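Long-range contact in Cas6b (Methanococcus maripaludis, PDB 4Z7K), which probably cleaves precursor CRISPR RNA as an endoribonuclease, using a dual mode of binding to process repeats that lack a stem-loop: residues F106-F117 with F188-P199. Sequence-based numbering, arbitrary orientation.
Sequences FGTTDKILKYQF and FRGEFYINFDIP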
ATOM      1  N   PHE B 106     -16.850  20.312  17.964  1.00 97.57           N
ATOM      2  CA  PHE B 106     -16.432  19.095  17.279  1.00 93.36           C
ATOM      3  C   PHE B 106     -17.332  17.937  17.712  1.00 93.44           C
ATOM      4  O   PHE B 106     -17.406  17.623  18.900  1.00 97.96           O
ATOM      5  CB  PHE B 106     -14.967  18.782  17.594  1.00 86.41           C
ATOM      6  CG  PHE B 106     -14.481  17.466  17.056  1.00 76.06           C
ATOM      7  CD1 PHE B 106     -13.738  17.416  15.897  1.00 76.08           C
ATOM      8  CD2 PHE B 106     -14.733  16.289  17.723  1.00 81.07           C
ATOM      9  CE1 PHE B 106     -13.262  16.214  15.407  1.00 73.40           C
ATOM     10  CE2 PHE B 106     -14.272  15.087  17.231  1.00 83.12           C
ATOM     11  CZ  PHE B 106     -13.531  15.051  16.072  1.00 76.98           C
ATOM     12  N   GLY B 107     -18.011  17.290  16.774  1.00 90.05           N
ATOM     13  CA  GLY B 107     -18.939  16.246  17.171  1.00 93.62           C
ATOM     14  C   GLY B 107     -20.102  16.056  16.232  1.00 93.39           C
ATOM     15  O   GLY B 107     -20.290  16.852  15.317  1.00 98.54           O
ATOM     16  N   THR B 108     -20.876  14.995  16.440  1.00 92.59           N
ATOM     17  CA  THR B 108     -21.986  14.730  15.541  1.00 93.78           C
ATOM     18  C   THR B 108     -23.111  15.735  15.733  1.00 98.01           C
ATOM     19  O   THR B 108     -23.464  16.115  16.846  1.00100.32           O
ATOM     20  CB  THR B 108     -22.541  13.322  15.721  1.00 85.17           C
ATOM     21  OG1 THR B 108     -23.097  13.204  17.030  1.00 91.08           O
ATOM     22  CG2 THR B 108     -21.444  12.318  15.577  1.00 89.05           C
ATOM     23  N   THR B 109     -23.658  16.161  14.607  1.00100.74           N
ATOM     24  CA  THR B 109     -24.738  17.122  14.556  1.00103.09           C
ATOM     25  C   THR B 109     -25.942  16.535  13.830  1.00107.33           C
ATOM     26  O   THR B 109     -25.791  15.720  12.918  1.00106.48           O
ATOM     27  CB  THR B 109     -24.280  18.398  13.856  1.00105.45           C
ATOM     28  OG1 THR B 109     -23.869  18.079  12.516  1.00101.22           O
ATOM     29  CG2 THR B 109     -23.089  18.989  14.601  1.00109.02           C
ATOM     30  N   ASP B 110     -27.139  16.955  14.221  1.00110.58           N
ATOM     31  CA  ASP B 110     -28.350  16.486  13.555  1.00109.77           C
ATOM     32  C   ASP B 110     -28.626  17.350  12.349  1.00105.89           C
ATOM     33  O   ASP B 110     -29.537  17.076  11.568  1.00111.46           O
ATOM     34  CB  ASP B 110     -29.558  16.489  14.503  1.00109.77           C
ATOM     35  CG  ASP B 110     -29.566  15.303  15.453  1.00114.96           C
ATOM     36  OD1 ASP B 110     -28.752  14.369  15.263  1.00118.88           O
ATOM     37  OD2 ASP B 110     -30.388  15.311  16.393  1.00116.93           O
ATOM     38  N   LYS B 111     -27.774  18.339  12.136  1.00101.00           N
ATOM     39  CA  LYS B 111     -27.948  19.187  10.978  1.00101.81           C
ATOM     40  C   LYS B 111     -26.800  18.929  10.038  1.00102.49           C
ATOM     41  O   LYS B 111     -25.711  18.547  10.473  1.00105.37           O
ATOM     42  CB  LYS B 111     -27.937  20.659  11.375  1.00 97.06           C
ATOM     43  CG  LYS B 111     -28.109  21.574  10.202  1.00 98.99           C
ATOM     44  CD  LYS B 111     -28.306  23.009  10.603  1.00105.52           C
ATOM     45  CE  LYS B 111     -26.906  23.616  10.789  1.00 94.56           C
ATOM     46  NZ  LYS B 111     -26.408  24.324   9.568  1.00 83.60           N
ATOM     47  N   ILE B 112     -27.038  19.122   8.747  1.00 98.82           N
ATOM     48  CA  ILE B 112     -26.078  18.643   7.776  1.00 97.81           C
ATOM     49  C   ILE B 112     -25.249  19.791   7.218  1.00 96.14           C
ATOM     50  O   ILE B 112     -25.784  20.830   6.799  1.00 90.27           O
ATOM     51  CB  ILE B 112     -26.785  17.838   6.684  1.00 92.26           C
ATOM     52  CG1 ILE B 112     -27.310  16.556   7.335  1.00 89.56           C
ATOM     53  CG2 ILE B 112     -25.838  17.520   5.555  1.00 92.98           C
ATOM     54  CD1 ILE B 112     -27.373  15.365   6.446  1.00 92.34           C
ATOM     55  N   LEU B 113     -23.936  19.557   7.183  1.00 93.35           N
ATOM     56  CA  LEU B 113     -22.957  20.594   6.894  1.00 91.83           C
ATOM     57  C   LEU B 113     -22.138  20.290   5.653  1.00 88.97           C
ATOM     58  O   LEU B 113     -21.819  19.131   5.375  1.00 88.74           O
ATOM     59  CB  LEU B 113     -22.018  20.767   8.086  1.00 93.37           C
ATOM     60  CG  LEU B 113     -22.657  21.035   9.444  1.00 94.07           C
ATOM     61  CD1 LEU B 113     -21.737  20.535  10.562  1.00 92.03           C
ATOM     62  CD2 LEU B 113     -22.984  22.534   9.579  1.00 89.39           C
ATOM     63  N   LYS B 114     -21.761  21.340   4.933  1.00 80.26           N
ATOM     64  CA  LYS B 114     -21.040  21.167   3.681  1.00 82.37           C
ATOM     65  C   LYS B 114     -19.596  21.621   3.768  1.00 80.95           C
ATOM     66  O   LYS B 114     -19.315  22.749   4.156  1.00 85.00           O
ATOM     67  CB  LYS B 114     -21.746  21.915   2.551  1.00 90.82           C
ATOM     68  CG  LYS B 114     -21.242  21.541   1.160  1.00 87.07           C
ATOM     69  CD  LYS B 114     -21.845  22.423   0.089  1.00 80.33           C
ATOM     70  CE  LYS B 114     -21.322  22.027  -1.272  1.00 86.24           C
ATOM     71  NZ  LYS B 114     -21.896  22.893  -2.334  1.00 96.45           N
ATOM     72  N   TYR B 115     -18.696  20.740   3.347  1.00 79.85           N
ATOM     73  CA  TYR B 115     -17.259  20.951   3.434  1.00 77.37           C
ATOM     74  C   TYR B 115     -16.630  20.923   2.052  1.00 74.44           C
ATOM     75  O   TYR B 115     -17.213  20.387   1.108  1.00 70.27           O
ATOM     76  CB  TYR B 115     -16.628  19.874   4.326  1.00 80.44           C
ATOM     77  CG  TYR B 115     -17.103  19.919   5.767  1.00 84.80           C
ATOM     78  CD1 TYR B 115     -16.511  20.761   6.700  1.00 84.25           C
ATOM     79  CD2 TYR B 115     -18.188  19.161   6.179  1.00 89.03           C
ATOM     80  CE1 TYR B 115     -16.956  20.796   8.018  1.00 84.90           C
ATOM     81  CE2 TYR B 115     -18.643  19.208   7.489  1.00 90.78           C
ATOM     82  CZ  TYR B 115     -18.027  20.025   8.399  1.00 86.38           C
ATOM     83  OH  TYR B 115     -18.501  20.062   9.685  1.00 88.92           O
ATOM     84  N   GLN B 116     -15.444  21.518   1.940  1.00 82.33           N
ATOM     85  CA  GLN B 116     -14.666  21.495   0.698  1.00 78.60           C
ATOM     86  C   GLN B 116     -13.173  21.248   0.944  1.00 75.75           C
ATOM     87  O   GLN B 116     -12.603  21.728   1.922  1.00 75.89           O
ATOM     88  CB  GLN B 116     -14.852  22.803  -0.074  1.00 84.18           C
ATOM     89  CG  GLN B 116     -14.340  22.728  -1.498  1.00 91.76           C
ATOM     90  CD  GLN B 116     -14.227  24.076  -2.149  1.00 87.69           C
ATOM     91  OE1 GLN B 116     -14.673  25.078  -1.597  1.00 88.34           O
ATOM     92  NE2 GLN B 116     -13.623  24.113  -3.334  1.00 91.77           N
ATOM     93  N   PHE B 117     -12.563  20.484   0.045  1.00 74.06           N
ATOM     94  CA  PHE B 117     -11.149  20.134   0.092  1.00 71.06           C
ATOM     95  C   PHE B 117     -10.225  21.191  -0.494  1.00 76.37           C
ATOM     96  O   PHE B 117     -10.306  21.488  -1.684  1.00 83.93           O
ATOM     97  CB  PHE B 117     -10.912  18.832  -0.666  1.00 76.05           C
ATOM     98  CG  PHE B 117     -11.308  17.601   0.082  1.00 74.75           C
ATOM     99  CD1 PHE B 117     -11.874  16.531  -0.587  1.00 73.45           C
ATOM    100  CD2 PHE B 117     -11.062  17.480   1.436  1.00 74.89           C
ATOM    101  CE1 PHE B 117     -12.220  15.378   0.088  1.00 74.71           C
ATOM    102  CE2 PHE B 117     -11.414  16.323   2.113  1.00 72.67           C
ATOM    103  CZ  PHE B 117     -11.987  15.274   1.433  1.00 70.30           C
ATOM    104  N   PHE B 188      -8.195  13.163  -4.518  1.00 85.39           N
ATOM    105  CA  PHE B 188      -9.500  13.686  -4.908  1.00 78.03           C
ATOM    106  C   PHE B 188      -9.730  15.137  -4.530  1.00 77.87           C
ATOM    107  O   PHE B 188      -9.404  15.557  -3.434  1.00 81.76           O
ATOM    108  CB  PHE B 188     -10.593  12.831  -4.285  1.00 77.18           C
ATOM    109  CG  PHE B 188     -10.512  11.400  -4.674  1.00 79.01           C
ATOM    110  CD1 PHE B 188     -10.968  10.986  -5.912  1.00 82.37           C
ATOM    111  CD2 PHE B 188      -9.969  10.470  -3.821  1.00 87.22           C
ATOM    112  CE1 PHE B 188     -10.894   9.672  -6.295  1.00 81.41           C
ATOM    113  CE2 PHE B 188      -9.894   9.143  -4.193  1.00 91.07           C
ATOM    114  CZ  PHE B 188     -10.357   8.746  -5.437  1.00 89.03           C
ATOM    115  N   ARG B 189     -10.330  15.907  -5.423  1.00 80.62           N
ATOM    116  CA  ARG B 189     -10.766  17.236  -5.044  1.00 73.56           C
ATOM    117  C   ARG B 189     -12.284  17.210  -5.084  1.00 79.02           C
ATOM    118  O   ARG B 189     -12.875  16.308  -5.689  1.00 79.60           O
ATOM    119  CB  ARG B 189     -10.217  18.297  -5.961  1.00 70.57           C
ATOM    120  CG  ARG B 189     -10.334  19.684  -5.361  1.00 84.07           C
ATOM    121  CD  ARG B 189      -9.347  19.906  -4.253  1.00 79.93           C
ATOM    122  NE  ARG B 189      -7.996  20.039  -4.791  1.00 78.00           N
ATOM    123  CZ  ARG B 189      -7.337  21.190  -4.835  1.00 85.02           C
ATOM    124  NH1 ARG B 189      -7.920  22.284  -4.364  1.00 83.75           N
ATOM    125  NH2 ARG B 189      -6.102  21.249  -5.335  1.00 91.90           N
ATOM    126  N   GLY B 190     -12.933  18.170  -4.436  1.00 75.76           N
ATOM    127  CA  GLY B 190     -14.379  18.165  -4.462  1.00 73.23           C
ATOM    128  C   GLY B 190     -15.096  18.732  -3.262  1.00 79.19           C
ATOM    129  O   GLY B 190     -14.563  19.583  -2.538  1.00 78.40           O
ATOM    130  N   GLU B 191     -16.311  18.227  -3.057  1.00 75.65           N
ATOM    131  CA  GLU B 191     -17.239  18.718  -2.056  1.00 71.71           C
ATOM    132  C   GLU B 191     -17.838  17.520  -1.352  1.00 75.85           C
ATOM    133  O   GLU B 191     -17.953  16.463  -1.965  1.00 82.94           O
ATOM    134  CB  GLU B 191     -18.366  19.495  -2.738  1.00 83.87           C
ATOM    135  CG  GLU B 191     -17.965  20.365  -3.941  1.00 88.17           C
ATOM    136  CD  GLU B 191     -19.172  20.749  -4.820  1.00 98.22           C
ATOM    137  OE1 GLU B 191     -20.338  20.567  -4.379  1.00 94.60           O
ATOM    138  OE2 GLU B 191     -18.950  21.235  -5.954  1.00 98.63           O
ATOM    139  N   PHE B 192     -18.213  17.641  -0.080  1.00 75.01           N
ATOM    140  CA  PHE B 192     -18.991  16.564   0.533  1.00 74.40           C
ATOM    141  C   PHE B 192     -19.882  17.101   1.657  1.00 80.09           C
ATOM    142  O   PHE B 192     -19.599  18.154   2.219  1.00 85.19           O
ATOM    143  CB  PHE B 192     -18.078  15.448   1.027  1.00 76.08           C
ATOM    144  CG  PHE B 192     -17.227  15.815   2.208  1.00 77.27           C
ATOM    145  CD1 PHE B 192     -17.729  15.735   3.499  1.00 83.85           C
ATOM    146  CD2 PHE B 192     -15.913  16.185   2.040  1.00 77.02           C
ATOM    147  CE1 PHE B 192     -16.944  16.047   4.590  1.00 81.27           C
ATOM    148  CE2 PHE B 192     -15.120  16.497   3.136  1.00 78.67           C
ATOM    149  CZ  PHE B 192     -15.638  16.429   4.406  1.00 79.23           C
ATOM    150  N   TYR B 193     -20.950  16.374   1.984  1.00 80.94           N
ATOM    151  CA  TYR B 193     -21.932  16.807   2.992  1.00 81.75           C
ATOM    152  C   TYR B 193     -21.951  15.787   4.115  1.00 85.74           C
ATOM    153  O   TYR B 193     -21.806  14.601   3.848  1.00 90.12           O
ATOM    154  CB  TYR B 193     -23.344  16.940   2.406  1.00 84.43           C
ATOM    155  CG  TYR B 193     -23.546  17.968   1.308  1.00 83.82           C
ATOM    156  CD1 TYR B 193     -24.120  19.206   1.579  1.00 80.64           C
ATOM    157  CD2 TYR B 193     -23.192  17.682  -0.006  1.00 82.61           C
ATOM    158  CE1 TYR B 193     -24.323  20.132   0.565  1.00 90.64           C
ATOM    159  CE2 TYR B 193     -23.377  18.597  -1.020  1.00 82.70           C
ATOM    160  CZ  TYR B 193     -23.940  19.822  -0.737  1.00 90.60           C
ATOM    161  OH  TYR B 193     -24.117  20.726  -1.771  1.00 89.63           O
ATOM    162  N   ILE B 194     -22.117  16.213   5.363  1.00 88.91           N
ATOM    163  CA  ILE B 194     -22.136  15.231   6.449  1.00 87.57           C
ATOM    164  C   ILE B 194     -22.799  15.761   7.719  1.00 90.19           C
ATOM    165  O   ILE B 194     -22.841  16.974   7.951  1.00 91.62           O
ATOM    166  CB  ILE B 194     -20.679  14.744   6.764  1.00 83.11           C
ATOM    167  CG1 ILE B 194     -20.674  13.481   7.612  1.00 84.18           C
ATOM    168  CG2 ILE B 194     -19.846  15.830   7.412  1.00 80.84           C
ATOM    169  CD1 ILE B 194     -19.376  12.757   7.526  1.00 77.36           C
ATOM    170  N   ASN B 195     -23.344  14.845   8.522  1.00 90.74           N
ATOM    171  CA  ASN B 195     -23.939  15.188   9.807  1.00 90.38           C
ATOM    172  C   ASN B 195     -22.869  15.153  10.870  1.00 91.86           C
ATOM    173  O   ASN B 195     -23.106  14.690  11.983  1.00 94.87           O
ATOM    174  CB  ASN B 195     -25.089  14.247  10.181  1.00 93.43           C
ATOM    175  CG  ASN B 195     -24.641  12.813  10.387  1.00 89.17           C
ATOM    176  OD1 ASN B 195     -23.776  12.317   9.680  1.00 93.30           O
ATOM    177  ND2 ASN B 195     -25.240  12.141  11.362  1.00 84.86           N
ATOM    178  N   PHE B 196     -21.660  15.544  10.493  1.00 90.62           N
ATOM    179  CA  PHE B 196     -20.598  15.702  11.469  1.00 91.02           C
ATOM    180  C   PHE B 196     -19.971  17.082  11.418  1.00 92.09           C
ATOM    181  O   PHE B 196     -19.970  17.732  10.372  1.00 92.10           O
ATOM    182  CB  PHE B 196     -19.526  14.654  11.274  1.00 90.30           C
ATOM    183  CG  PHE B 196     -18.654  14.486  12.471  1.00 93.38           C
ATOM    184  CD1 PHE B 196     -19.124  13.821  13.586  1.00 93.58           C
ATOM    185  CD2 PHE B 196     -17.376  14.983  12.488  1.00 90.78           C
ATOM    186  CE1 PHE B 196     -18.336  13.659  14.682  1.00 92.85           C
ATOM    187  CE2 PHE B 196     -16.585  14.814  13.591  1.00 86.24           C
ATOM    188  CZ  PHE B 196     -17.063  14.159  14.686  1.00 87.03           C
ATOM    189  N   ASP B 197     -19.420  17.525  12.544  1.00 92.95           N
ATOM    190  CA  ASP B 197     -18.880  18.875  12.619  1.00 89.13           C
ATOM    191  C   ASP B 197     -17.362  18.902  12.684  1.00 86.79           C
ATOM    192  O   ASP B 197     -16.771  18.381  13.609  1.00 89.14           O
ATOM    193  CB  ASP B 197     -19.459  19.597  13.821  1.00 88.84           C
ATOM    194  CG  ASP B 197     -19.397  21.089  13.676  1.00 97.21           C
ATOM    195  OD1 ASP B 197     -18.326  21.626  13.302  1.00 96.64           O
ATOM    196  OD2 ASP B 197     -20.443  21.726  13.913  1.00106.13           O
ATOM    197  N   ILE B 198     -16.742  19.538  11.700  1.00 88.55           N
ATOM    198  CA  ILE B 198     -15.294  19.654  11.636  1.00 85.93           C
ATOM    199  C   ILE B 198     -14.861  21.112  11.717  1.00 91.52           C
ATOM    200  O   ILE B 198     -15.311  21.938  10.911  1.00 91.77           O
ATOM    201  CB  ILE B 198     -14.714  19.064  10.327  1.00 83.68           C
ATOM    202  CG1 ILE B 198     -15.419  17.766   9.939  1.00 89.31           C
ATOM    203  CG2 ILE B 198     -13.213  18.861  10.445  1.00 75.14           C
ATOM    204  CD1 ILE B 198     -14.892  17.153   8.647  1.00 83.53           C
ATOM    205  N   PRO B 199     -14.027  21.445  12.715  1.00 92.43           N
ATOM    206  CA  PRO B 199     -13.349  22.749  12.780  1.00 94.10           C
ATOM    207  C   PRO B 199     -12.404  22.965  11.585  1.00 89.14           C
ATOM    208  O   PRO B 199     -11.833  21.993  11.080  1.00 89.09           O
ATOM    209  CB  PRO B 199     -12.560  22.665  14.090  1.00 91.81           C
ATOM    210  CG  PRO B 199     -13.336  21.735  14.924  1.00 94.20           C
ATOM    211  CD  PRO B 199     -13.900  20.701  13.977  1.00 90.67           C
TER
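Ile198 CD1 sits over the centre of the Tyr115 ring, 8° off its normal, while Ile194 CG2 meets the ring obliquely and the carbonyl O of Phe196 lies at its edge. Tyr115 belongs to an antiparallel ladder of strands 112-117 and 186-194, the central pair of a four-stranded sheet in the Cas6b C-terminal domain, consistent with the RAMP relationship of the family. Tyr115 CB covers one face of the Phe192 ring, 3.9 Å from its centroid, and the two rings are nearly parallel but so offset that little of one lies over the other. Phe117 adds its ring to Phe192 at an oblique 53°, completing an aromatic cluster; Phe117 also touches Val215 and meets the ring of Trp121. Past the corner at Asn195-Phe196, the edge of the Phe196 ring points at the face of Phe106 in a T-shaped pair, centroids 5.2 Å apart, and Pro199 CD touches the edge of Phe106. On the face opposite Tyr115 and Phe192, Lys114 lies alongside Tyr193: CG anti to the backbone N (chi1 -167°) and an extended chain set CG over the ring face, 3.8 Å from the centroid, a CH-pi contact, while CD and CE run on toward Tyr193 OH and NZ reaches a weak salt bridge with Glu191. Paired backbone bonds join Leu113 with Ile194 and Tyr115 with Phe192. Beyond them, Tyr115 OH donates to Phe196 O at 2.8 Å, in the carbonyl plane on a lone pair, and accepts from Ile198 N at 2.7 Å.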